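Local structure of SalCYP truncation (Salinispora tropica, 7ABB) at residues F13-A18 against C281-R286; G33-S38 against F43-T48; H259-D264 against E358-I363. The protein belongs to the cytochrome P450 superfamily and holds a heme c group within a largely helical fold that also carries a small beta sheet. All blocks are in the same frame, centred on the assembly; numbering follows the deposited sequence.

Interaction 1 of 3, residues F13-A18 against C281-R286. With HEC (heme c), chain B.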
loop_
_atom_site.group_PDB
_atom_site.type_symbol
_atom_site.label_atom_id
_atom_site.label_comp_id
_atom_site.label_asym_id
_atom_site.label_seq_id
_atom_site.Cartn_x
_atom_site.Cartn_y
_atom_site.Cartn_z
ATOM N N PHE A 13 -23.672 -7.344 -0.713
ATOM C CA PHE A 13 -22.221 -7.516 -0.730
ATOM C C PHE A 13 -21.553 -6.582 0.266
ATOM O O PHE A 13 -21.782 -5.369 0.241
ATOM C CB PHE A 13 -21.659 -7.254 -2.129
ATOM C CG PHE A 13 -20.151 -7.307 -2.210
ATOM C CD1 PHE A 13 -19.486 -8.511 -2.174
ATOM C CD2 PHE A 13 -19.409 -6.142 -2.352
ATOM C CE1 PHE A 13 -18.113 -8.560 -2.263
ATOM C CE2 PHE A 13 -18.033 -6.184 -2.470
ATOM C CZ PHE A 13 -17.381 -7.397 -2.405
ATOM N N ASP A 14 -20.697 -7.152 1.111
ATOM C CA ASP A 14 -19.936 -6.413 2.110
ATOM C C ASP A 14 -18.582 -6.032 1.518
ATOM O O ASP A 14 -17.822 -6.908 1.101
ATOM C CB ASP A 14 -19.768 -7.297 3.348
ATOM C CG ASP A 14 -18.956 -6.643 4.464
ATOM O OD1 ASP A 14 -18.257 -5.637 4.235
ATOM O OD2 ASP A 14 -19.023 -7.170 5.594
ATOM N N PHE A 15 -18.277 -4.732 1.470
ATOM C CA PHE A 15 -17.036 -4.340 0.806
ATOM C C PHE A 15 -15.786 -4.710 1.605
ATOM O O PHE A 15 -14.679 -4.580 1.072
ATOM C CB PHE A 15 -17.025 -2.844 0.481
ATOM C CG PHE A 15 -17.217 -1.950 1.672
ATOM C CD1 PHE A 15 -16.244 -1.847 2.645
ATOM C CD2 PHE A 15 -18.361 -1.185 1.795
ATOM C CE1 PHE A 15 -16.416 -1.021 3.739
ATOM C CE2 PHE A 15 -18.536 -0.353 2.887
ATOM C CZ PHE A 15 -17.562 -0.274 3.857
ATOM N N PHE A 16 -15.925 -5.157 2.844
ATOM C CA PHE A 16 -14.777 -5.706 3.586
ATOM C C PHE A 16 -14.355 -7.078 3.099
ATOM O O PHE A 16 -13.497 -7.728 3.701
ATOM C CB PHE A 16 -15.116 -5.770 5.074
ATOM C CG PHE A 16 -15.122 -4.432 5.744
ATOM C CD1 PHE A 16 -13.948 -3.713 5.884
ATOM C CD2 PHE A 16 -16.299 -3.891 6.243
ATOM C CE1 PHE A 16 -13.943 -2.474 6.505
ATOM C CE2 PHE A 16 -16.300 -2.649 6.867
ATOM C CZ PHE A 16 -15.119 -1.943 6.998
ATOM N N ALA A 17 -14.922 -7.587 2.014
ATOM C CA ALA A 17 -14.642 -8.948 1.604
ATOM C C ALA A 17 -13.223 -9.071 1.047
ATOM O O ALA A 17 -12.599 -8.094 0.630
ATOM C CB ALA A 17 -15.668 -9.399 0.570
ATOM N N ALA A 18 -12.711 -10.303 1.053
ATOM C CA ALA A 18 -11.379 -10.559 0.529
ATOM C C ALA A 18 -11.358 -10.396 -0.991
ATOM O O ALA A 18 -12.403 -10.470 -1.640
ATOM C CB ALA A 18 -10.931 -11.972 0.903
ATOM N N CYS A 281 -5.388 -5.451 -3.176
ATOM C CA CYS A 281 -6.587 -5.659 -2.382
ATOM C C CYS A 281 -7.281 -4.365 -1.965
ATOM O O CYS A 281 -8.374 -4.416 -1.398
ATOM C CB CYS A 281 -6.247 -6.497 -1.151
ATOM S SG CYS A 281 -4.925 -5.818 -0.158
ATOM N N MET A 282 -6.671 -3.211 -2.215
ATOM C CA MET A 282 -7.367 -1.978 -1.862
ATOM C C MET A 282 -8.579 -1.757 -2.754
ATOM O O MET A 282 -8.660 -2.239 -3.882
ATOM C CB MET A 282 -6.440 -0.772 -1.975
ATOM C CG MET A 282 -5.368 -0.791 -0.937
ATOM S SD MET A 282 -4.069 0.438 -1.211
ATOM C CE MET A 282 -4.989 1.949 -1.058
ATOM N N TYR A 283 -9.515 -0.972 -2.238
ATOM C CA TYR A 283 -10.736 -0.633 -2.971
ATOM C C TYR A 283 -11.068 0.829 -2.733
ATOM O O TYR A 283 -12.039 1.161 -2.050
ATOM C CB TYR A 283 -11.890 -1.554 -2.568
ATOM C CG TYR A 283 -11.989 -1.899 -1.113
ATOM C CD1 TYR A 283 -11.265 -2.956 -0.583
ATOM C CD2 TYR A 283 -12.832 -1.196 -0.262
ATOM C CE1 TYR A 283 -11.359 -3.287 0.751
ATOM C CE2 TYR A 283 -12.924 -1.524 1.091
ATOM C CZ TYR A 283 -12.185 -2.570 1.583
ATOM O OH TYR A 283 -12.259 -2.923 2.910
ATOM N N PRO A 284 -10.277 1.730 -3.301
ATOM C CA PRO A 284 -10.570 3.161 -3.144
ATOM C C PRO A 284 -11.992 3.485 -3.577
ATOM O O PRO A 284 -12.515 2.929 -4.544
ATOM C CB PRO A 284 -9.536 3.832 -4.051
ATOM C CG PRO A 284 -8.404 2.878 -4.097
ATOM C CD PRO A 284 -9.063 1.514 -4.101
ATOM N N GLY A 285 -12.605 4.410 -2.847
ATOM C CA GLY A 285 -13.957 4.857 -3.118
ATOM C C GLY A 285 -13.981 6.243 -3.728
ATOM O O GLY A 285 -13.069 7.038 -3.542
ATOM N N ARG A 286 -15.032 6.485 -4.504
ATOM C CA ARG A 286 -15.311 7.791 -5.087
ATOM C C ARG A 286 -16.807 8.063 -5.010
ATOM O O ARG A 286 -17.630 7.150 -4.916
ATOM C CB ARG A 286 -14.861 7.845 -6.550
ATOM C CG ARG A 286 -13.370 7.584 -6.779
ATOM C CD ARG A 286 -12.554 8.672 -6.230
ATOM N NE ARG A 286 -11.147 8.680 -6.636
ATOM C CZ ARG A 286 -10.145 8.155 -5.926
ATOM N NH1 ARG A 286 -10.401 7.517 -4.794
ATOM N NH2 ARG A 286 -8.895 8.318 -6.347
HETATM FE FE HEC B . 0.261 4.462 -1.192
HETATM C CHA HEC B . -2.192 6.638 -2.237
HETATM C CHB HEC B . -1.415 1.922 -2.766
HETATM C CHC HEC B . 2.714 2.283 -0.195
HETATM C CHD HEC B . 1.716 6.910 0.674
HETATM N NA HEC B . -1.447 4.316 -2.254
HETATM C C1A HEC B . -2.317 5.339 -2.631
HETATM C C2A HEC B . -3.383 4.845 -3.478
HETATM C C3A HEC B . -3.138 3.529 -3.621
HETATM C C4A HEC B . -1.954 3.189 -2.871
HETATM C CMA HEC B . -3.964 2.495 -4.406
HETATM C CAA HEC B . -4.541 5.684 -4.128
HETATM C CBA HEC B . -5.775 5.821 -3.244
HETATM C CGA HEC B . -6.850 6.599 -3.985
HETATM O O1A HEC B . -7.866 6.877 -3.306
HETATM O O2A HEC B . -6.655 6.901 -5.191
HETATM N NB HEC B . 0.560 2.484 -1.382
HETATM C C1B HEC B . -0.224 1.609 -2.112
HETATM C C2B HEC B . 0.423 0.331 -2.090
HETATM C C3B HEC B . 1.574 0.442 -1.402
HETATM C C4B HEC B . 1.670 1.778 -0.927
HETATM C CMB HEC B . -0.187 -0.881 -2.822
HETATM C CAB HEC B . 2.653 -0.541 -1.026
HETATM C CBB HEC B . 2.668 -1.834 -1.775
HETATM N NC HEC B . 1.881 4.582 0.038
HETATM C C1C HEC B . 2.808 3.584 0.231
HETATM C C2C HEC B . 3.907 4.109 0.997
HETATM C C3C HEC B . 3.657 5.414 1.250
HETATM C C4C HEC B . 2.370 5.706 0.662
HETATM C CMC HEC B . 5.134 3.285 1.392
HETATM C CAC HEC B . 4.453 6.462 2.046
HETATM C CBC HEC B . 5.945 6.246 2.295
HETATM N ND HEC B . -0.179 6.376 -0.838
HETATM C C1D HEC B . 0.587 7.207 -0.021
HETATM C C2D HEC B . -0.006 8.506 -0.035
HETATM C C3D HEC B . -1.207 8.454 -0.912
HETATM C C4D HEC B . -1.229 7.090 -1.393
HETATM C CMD HEC B . 0.511 9.723 0.744
HETATM C CAD HEC B . -2.191 9.588 -1.247
HETATM C CBD HEC B . -1.708 10.254 -2.513
HETATM C CGD HEC B . -2.697 11.317 -2.951
HETATM O O1D HEC B . -2.336 12.159 -3.801
HETATM O O2D HEC B . -3.832 11.295 -2.435
HETATM O O HOH W 1 -9.972 -6.491 -0.451
#
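Tyr-283 turns one face of its phenol ring toward the carbonyl oxygen of Phe-15, and this meeting joins the N-terminal loop of the P450 fold to the entry of strand 285-288 in its main sheet. The loop is shaped by a type I beta turn from Asp-14 to Ala-17 combined with an Asx turn, in which Asp-14 OD1 accepts from the N of Phe-16 at 2.8 Å. Phe-15 O lies 3.2 Å above the phenol plane, displaced toward the rim, with Tyr-283 CZ at 3.2 Å as its nearest neighbour across the contact; the same oxygen is hydrogen-bonded to the hydroxyl of Tyr-22. Both Phe-15 (chi1 57°) and Tyr-283 (chi1 40°) hold their rings between backbone N and carbonyl carbon, and the two side chains cross at about a right angle. Neither ring lies over the other's face; they touch at their margins, planes at 46°, with Phe-15 CD1 3.7 Å from Tyr-283 CE2. Phe-16 brings CD1 to the phenolic OH, while Phe-15 CE1 sits over one face of the Phe-16 ring. A water links the two backbones, donating to Ala-17 O and Cys-281 O. Segment 281-286 also reaches heme c: Met-282 SD lies beside CHB, and farther along the Arg-286 guanidinium meets one propionate at its edge, near its own plane, NH1 bonding O1A at 3.0 Å and NH2 bonding O2A at 2.9 Å. NH1 also donates to Gly-285 O at 3.0 Å.

Interaction 2 of 3, residues G33-S38 against F43-T48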
loop_
_atom_site.group_PDB
_atom_site.type_symbol
_atom_site.label_atom_id
_atom_site.label_comp_id
_atom_site.label_asym_id
_atom_site.label_seq_id
_atom_site.Cartn_x
_atom_site.Cartn_y
_atom_site.Cartn_z
ATOM N N GLY A 33 -19.756 -3.942 -16.756
ATOM C CA GLY A 33 -18.564 -3.497 -16.056
ATOM C C GLY A 33 -18.747 -3.200 -14.592
ATOM O O GLY A 33 -17.873 -2.551 -14.004
ATOM N N ALA A 34 -19.833 -3.654 -13.968
ATOM C CA ALA A 34 -20.037 -3.367 -12.558
ATOM C C ALA A 34 -21.092 -4.285 -11.968
ATOM O O ALA A 34 -21.879 -4.916 -12.687
ATOM C CB ALA A 34 -20.451 -1.912 -12.345
ATOM N N PHE A 35 -21.085 -4.374 -10.634
ATOM C CA PHE A 35 -22.222 -4.896 -9.899
ATOM C C PHE A 35 -22.595 -3.909 -8.811
ATOM O O PHE A 35 -21.813 -3.029 -8.445
ATOM C CB PHE A 35 -21.974 -6.307 -9.327
ATOM C CG PHE A 35 -20.933 -6.397 -8.233
ATOM C CD1 PHE A 35 -21.291 -6.239 -6.901
ATOM C CD2 PHE A 35 -19.632 -6.751 -8.533
ATOM C CE1 PHE A 35 -20.347 -6.372 -5.892
ATOM C CE2 PHE A 35 -18.674 -6.889 -7.530
ATOM C CZ PHE A 35 -19.041 -6.710 -6.203
ATOM N N HIS A 36 -23.830 -4.036 -8.341
ATOM C CA HIS A 36 -24.408 -3.124 -7.365
ATOM C C HIS A 36 -24.666 -3.869 -6.063
ATOM O O HIS A 36 -25.222 -4.980 -6.068
ATOM C CB HIS A 36 -25.712 -2.507 -7.868
ATOM C CG HIS A 36 -26.252 -1.449 -6.963
ATOM N ND1 HIS A 36 -27.286 -1.672 -6.074
ATOM C CD2 HIS A 36 -25.854 -0.168 -6.762
ATOM C CE1 HIS A 36 -27.525 -0.558 -5.398
ATOM N NE2 HIS A 36 -26.669 0.365 -5.795
ATOM N N SER A 37 -24.269 -3.260 -4.958
ATOM C CA SER A 37 -24.524 -3.803 -3.636
ATOM C C SER A 37 -25.632 -3.021 -2.951
ATOM O O SER A 37 -25.599 -1.784 -2.904
ATOM C CB SER A 37 -23.278 -3.757 -2.763
ATOM O OG SER A 37 -23.599 -4.275 -1.473
ATOM N N SER A 38 -26.589 -3.749 -2.387
ATOM C CA SER A 38 -27.673 -3.151 -1.627
ATOM C C SER A 38 -27.342 -3.026 -0.153
ATOM O O SER A 38 -28.179 -2.566 0.625
ATOM C CB SER A 38 -28.942 -3.986 -1.797
ATOM O OG SER A 38 -28.677 -5.349 -1.502
ATOM N N PHE A 43 -23.998 0.792 -2.858
ATOM C CA PHE A 43 -22.832 1.265 -3.598
ATOM C C PHE A 43 -22.638 0.421 -4.847
ATOM O O PHE A 43 -23.055 -0.741 -4.910
ATOM C CB PHE A 43 -21.557 1.249 -2.738
ATOM C CG PHE A 43 -21.216 -0.102 -2.148
ATOM C CD1 PHE A 43 -21.732 -0.489 -0.918
ATOM C CD2 PHE A 43 -20.343 -0.969 -2.802
ATOM C CE1 PHE A 43 -21.402 -1.721 -0.364
ATOM C CE2 PHE A 43 -20.021 -2.202 -2.257
ATOM C CZ PHE A 43 -20.547 -2.573 -1.038
ATOM N N TRP A 44 -21.999 1.023 -5.839
ATOM C CA TRP A 44 -21.568 0.323 -7.037
ATOM C C TRP A 44 -20.124 -0.139 -6.898
ATOM O O TRP A 44 -19.301 0.518 -6.245
ATOM C CB TRP A 44 -21.701 1.224 -8.264
ATOM C CG TRP A 44 -23.112 1.353 -8.771
ATOM C CD1 TRP A 44 -24.012 2.349 -8.493
ATOM C CD2 TRP A 44 -23.795 0.444 -9.665
ATOM N NE1 TRP A 44 -25.199 2.115 -9.152
ATOM C CE2 TRP A 44 -25.087 0.966 -9.880
ATOM C CE3 TRP A 44 -23.432 -0.743 -10.308
ATOM C CZ2 TRP A 44 -26.020 0.338 -10.702
ATOM C CZ3 TRP A 44 -24.359 -1.365 -11.118
ATOM C CH2 TRP A 44 -25.635 -0.830 -11.306
ATOM N N VAL A 45 -19.822 -1.274 -7.524
ATOM C CA VAL A 45 -18.472 -1.820 -7.602
ATOM C C VAL A 45 -18.106 -1.979 -9.070
ATOM O O VAL A 45 -18.673 -2.837 -9.769
ATOM C CB VAL A 45 -18.354 -3.163 -6.866
ATOM C CG1 VAL A 45 -16.920 -3.671 -6.926
ATOM C CG2 VAL A 45 -18.824 -3.032 -5.423
ATOM N N LEU A 46 -17.167 -1.169 -9.553
ATOM C CA LEU A 46 -16.662 -1.349 -10.906
ATOM C C LEU A 46 -15.790 -2.594 -10.971
ATOM O O LEU A 46 -15.104 -2.946 -10.010
ATOM C CB LEU A 46 -15.872 -0.132 -11.371
ATOM C CG LEU A 46 -16.664 1.173 -11.374
ATOM C CD1 LEU A 46 -15.886 2.238 -12.113
ATOM C CD2 LEU A 46 -18.047 1.079 -12.022
ATOM N N SER A 47 -15.837 -3.290 -12.112
ATOM C CA SER A 47 -15.193 -4.595 -12.213
ATOM C C SER A 47 -14.219 -4.755 -13.371
ATOM O O SER A 47 -13.673 -5.861 -13.546
ATOM C CB SER A 47 -16.252 -5.688 -12.330
ATOM O OG SER A 47 -16.941 -5.571 -13.566
ATOM N N THR A 48 -13.975 -3.715 -14.161
ATOM C CA THR A 48 -13.084 -3.818 -15.308
ATOM C C THR A 48 -11.866 -2.930 -15.121
ATOM O O THR A 48 -11.930 -1.891 -14.449
ATOM C CB THR A 48 -13.789 -3.450 -16.640
ATOM O OG1 THR A 48 -14.055 -2.033 -16.721
ATOM C CG2 THR A 48 -15.076 -4.195 -16.802
HETATM O O HOH W 2 -15.970 -0.964 -15.036
#
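Phe-35 and Val-45 form a hydrogen-bonded pair in an antiparallel beta hairpin, strands 34-37 and 43-46, at one margin of the main P450 sheet; strand 43-46 continues the sheet by pairing with strand 302-304. Backbone bonds supply the frame. Val-45 N donates to Phe-35 O at 2.8 Å, and Phe-35 N answers to Val-45 O. Ser-37 and Phe-43 make a second such pair, its shorter bond running from Ser-37 N to Phe-43 O at 2.8 Å. Beyond the strands, Ser-47 N still reaches Gly-33 O.

Contacts of C-H groups with ring faces form the second class. Val-45 CB stands 3.8 Å from the centroid of the Phe-35 ring, and Ser-37 CB 3.6 Å from that of Phe-43. These four side chains share one side of the sheet, where helix 19-29 packs on Phe-35 and Val-45. On the other side, His-36 CB lies 3.6 Å from the centroid of the six-membered ring of Trp-44, only 8° off its normal. The extended first torsion of His-36 (chi1 -173°) swings its imidazole beyond CB, over the five-membered ring, in a T-shaped pair with planes at 61°; its ND1 bonds Ser-10 OG. Ala-34 CB adds apolar contacts with Trp-44 CE3 and Leu-46 CD2.

One water donates to Gly-33 O and also bonds Thr-48 OG1, the oxygen that caps Gly-51 N at the start of helix 49-56; it lies 2.7 Å from Gly-33 O and 2.8 Å from Thr-48 OG1.

Interaction 3 of 3, residues H259-D264 against E358-I363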
loop_
_atom_site.group_PDB
_atom_site.type_symbol
_atom_site.label_atom_id
_atom_site.label_comp_id
_atom_site.label_asym_id
_atom_site.label_seq_id
_atom_site.Cartn_x
_atom_site.Cartn_y
_atom_site.Cartn_z
ATOM N N HIS A 259 12.836 -20.825 -6.875
ATOM C CA HIS A 259 14.083 -21.100 -7.583
ATOM C C HIS A 259 14.332 -20.065 -8.669
ATOM O O HIS A 259 15.473 -19.661 -8.899
ATOM C CB HIS A 259 14.058 -22.494 -8.213
ATOM C CG HIS A 259 14.004 -23.627 -7.238
ATOM N ND1 HIS A 259 14.407 -23.522 -5.924
ATOM C CD2 HIS A 259 13.615 -24.914 -7.410
ATOM C CE1 HIS A 259 14.253 -24.691 -5.325
ATOM N NE2 HIS A 259 13.769 -25.548 -6.203
ATOM N N ARG A 260 13.286 -19.652 -9.382
ATOM C CA ARG A 260 13.477 -18.646 -10.418
ATOM C C ARG A 260 13.952 -17.335 -9.810
ATOM O O ARG A 260 14.891 -16.715 -10.314
ATOM C CB ARG A 260 12.182 -18.435 -11.199
ATOM C CG ARG A 260 12.273 -17.376 -12.288
ATOM C CD ARG A 260 13.104 -17.812 -13.478
ATOM N NE ARG A 260 13.197 -16.751 -14.472
ATOM C CZ ARG A 260 12.230 -16.461 -15.342
ATOM N NH1 ARG A 260 11.105 -17.157 -15.337
ATOM N NH2 ARG A 260 12.390 -15.478 -16.218
ATOM N N PHE A 261 13.309 -16.895 -8.725
ATOM C CA PHE A 261 13.699 -15.642 -8.089
ATOM C C PHE A 261 15.118 -15.733 -7.556
ATOM O O PHE A 261 15.904 -14.790 -7.681
ATOM C CB PHE A 261 12.730 -15.290 -6.952
ATOM C CG PHE A 261 12.849 -13.877 -6.460
ATOM C CD1 PHE A 261 13.760 -13.538 -5.486
ATOM C CD2 PHE A 261 12.034 -12.885 -6.977
ATOM C CE1 PHE A 261 13.869 -12.218 -5.026
ATOM C CE2 PHE A 261 12.137 -11.572 -6.525
ATOM C CZ PHE A 261 13.057 -11.245 -5.550
ATOM N N LEU A 262 15.468 -16.890 -7.008
ATOM C CA LEU A 262 16.786 -17.083 -6.426
ATOM C C LEU A 262 17.871 -17.058 -7.497
ATOM O O LEU A 262 18.899 -16.386 -7.343
ATOM C CB LEU A 262 16.804 -18.424 -5.674
ATOM C CG LEU A 262 18.112 -18.867 -5.062
ATOM C CD1 LEU A 262 18.535 -17.851 -4.006
ATOM C CD2 LEU A 262 17.956 -20.281 -4.483
ATOM N N ARG A 263 17.668 -17.804 -8.577
ATOM C CA ARG A 263 18.721 -18.102 -9.534
ATOM C C ARG A 263 18.767 -17.150 -10.719
ATOM O O ARG A 263 19.737 -17.201 -11.482
ATOM C CB ARG A 263 18.553 -19.537 -10.053
ATOM C CG ARG A 263 18.610 -20.594 -8.955
ATOM C CD ARG A 263 18.067 -21.942 -9.435
ATOM N NE ARG A 263 17.969 -22.920 -8.348
ATOM C CZ ARG A 263 17.304 -24.069 -8.428
ATOM N NH1 ARG A 263 17.272 -24.884 -7.382
ATOM N NH2 ARG A 263 16.667 -24.406 -9.543
ATOM N N ASP A 264 17.757 -16.297 -10.900
ATOM C CA ASP A 264 17.665 -15.393 -12.053
ATOM C C ASP A 264 17.442 -13.966 -11.559
ATOM O O ASP A 264 16.337 -13.417 -11.649
ATOM C CB ASP A 264 16.547 -15.844 -13.001
ATOM C CG ASP A 264 16.455 -14.997 -14.275
ATOM O OD1 ASP A 264 17.334 -14.141 -14.498
ATOM O OD2 ASP A 264 15.489 -15.192 -15.058
ATOM N N GLU A 358 17.775 -9.372 0.039
ATOM C CA GLU A 358 18.572 -9.732 1.207
ATOM C C GLU A 358 18.068 -11.034 1.824
ATOM O O GLU A 358 18.867 -11.827 2.336
ATOM C CB GLU A 358 18.573 -8.591 2.230
ATOM C CG GLU A 358 19.263 -7.319 1.735
ATOM C CD GLU A 358 20.674 -7.576 1.316
ATOM O OE1 GLU A 358 21.436 -8.138 2.132
ATOM O OE2 GLU A 358 21.030 -7.225 0.177
ATOM N N TRP A 359 16.758 -11.284 1.752
ATOM C CA TRP A 359 16.206 -12.540 2.244
ATOM C C TRP A 359 16.834 -13.722 1.519
ATOM O O TRP A 359 17.283 -14.680 2.155
ATOM C CB TRP A 359 14.680 -12.538 2.076
ATOM C CG TRP A 359 14.049 -13.805 2.563
ATOM C CD1 TRP A 359 13.985 -14.992 1.892
ATOM C CD2 TRP A 359 13.425 -14.024 3.837
ATOM N NE1 TRP A 359 13.358 -15.924 2.663
ATOM C CE2 TRP A 359 13.006 -15.367 3.862
ATOM C CE3 TRP A 359 13.192 -13.227 4.957
ATOM C CZ2 TRP A 359 12.364 -15.928 4.962
ATOM C CZ3 TRP A 359 12.556 -13.780 6.056
ATOM C CH2 TRP A 359 12.131 -15.125 6.039
ATOM N N HIS A 360 16.889 -13.679 0.185
ATOM C CA HIS A 360 17.391 -14.842 -0.550
ATOM C C HIS A 360 18.903 -15.008 -0.463
ATOM O O HIS A 360 19.426 -16.105 -0.685
ATOM C CB HIS A 360 16.915 -14.753 -1.995
ATOM C CG HIS A 360 15.461 -15.062 -2.138
ATOM N ND1 HIS A 360 14.471 -14.122 -1.946
ATOM C CD2 HIS A 360 14.826 -16.234 -2.374
ATOM C CE1 HIS A 360 13.289 -14.691 -2.107
ATOM N NE2 HIS A 360 13.478 -15.976 -2.361
ATOM N N GLU A 361 19.622 -13.962 -0.065
ATOM C CA GLU A 361 21.049 -14.093 0.193
ATOM C C GLU A 361 21.306 -14.899 1.451
ATOM O O GLU A 361 22.238 -15.710 1.495
ATOM C CB GLU A 361 21.664 -12.707 0.324
ATOM C CG GLU A 361 23.124 -12.733 0.685
ATOM C CD GLU A 361 23.988 -13.339 -0.400
ATOM O OE1 GLU A 361 24.926 -14.101 -0.063
ATOM O OE2 GLU A 361 23.734 -13.046 -1.588
ATOM N N LEU A 362 20.494 -14.690 2.480
ATOM C CA LEU A 362 20.691 -15.352 3.761
ATOM C C LEU A 362 19.855 -16.615 3.925
ATOM O O LEU A 362 20.272 -17.538 4.640
ATOM C CB LEU A 362 20.366 -14.365 4.888
ATOM C CG LEU A 362 21.380 -13.230 5.066
ATOM C CD1 LEU A 362 20.831 -12.216 6.045
ATOM C CD2 LEU A 362 22.711 -13.779 5.556
ATOM N N ILE A 363 18.699 -16.670 3.272
ATOM C CA ILE A 363 17.722 -17.749 3.386
ATOM C C ILE A 363 17.271 -18.118 1.973
ATOM O O ILE A 363 16.146 -17.777 1.565
ATOM C CB ILE A 363 16.540 -17.331 4.278
ATOM C CG1 ILE A 363 17.019 -16.742 5.617
ATOM C CG2 ILE A 363 15.565 -18.527 4.479
ATOM C CD1 ILE A 363 15.886 -16.209 6.508
#
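ND1 of His-360 is hydrogen-bonded to Trp-356 O, one turn back in its helix, and is also touched by the ring of Phe-261, whose CD1 and CE1 both lie 3.7 Å from that nitrogen. The contact brings the ends of two helices together: 255-263, which probably corresponds to the J helix of cytochromes P450, and 345-362, the probable L helix. The imidazole lies between the two. Phe-261 CD1 stands over one face of it, 3.6 Å above the plane and toward the rim, while Trp-359 CD1 covers the opposite face at 4.0 Å. The side chains of Phe-261 and His-360 cross at about a right angle, yet their rings tilt at 42°, an oblique pairing. Leu-262 comes in at the edge of the ring. Its CG is anti to the backbone N (chi1 176°), which carries CD1 within 4.0 Å of His-360 CB. Behind this seam Arg-260 NE donates to Asp-264 OD2 at 2.8 Å, where OD2 offers its anti lone pair, and the salt bridge ties the last turn of helix 255-263 to the residue that follows it. Ile-248 and Leu-251 of helix 238-253 also touch His-360. A carbonyl can only accept, so ND1, bonded within its own helix, probably carries a hydrogen; helix 255-263 offers the imidazole only carbon atoms, and the two segments meet by van der Waals contact rather than a polar bond.

Overall arrangement
Interactions 1 and 2 are neighbours, their centres 11 Å apart, and both reach the main sheet: Phe-13 O bonds Ser-37 OG, and Phe-15 packs on Phe-43. Interaction 1 is a surface contact, small and dominated by aromatic rings around a carbonyl oxygen, with a bridging water and an arm extending to heme c. Interaction 2 is buried and far larger, ruled by backbone bonds between paired strands. Interaction 3 is also buried but stands apart, about 34 Å from interaction 1 and 40 Å from interaction 2 between centres; there two helices meet mainly through side chains. Backbone bonds across the contact belong to interaction 2, whereas interactions 1 and 3 rest on side-chain and ring contacts.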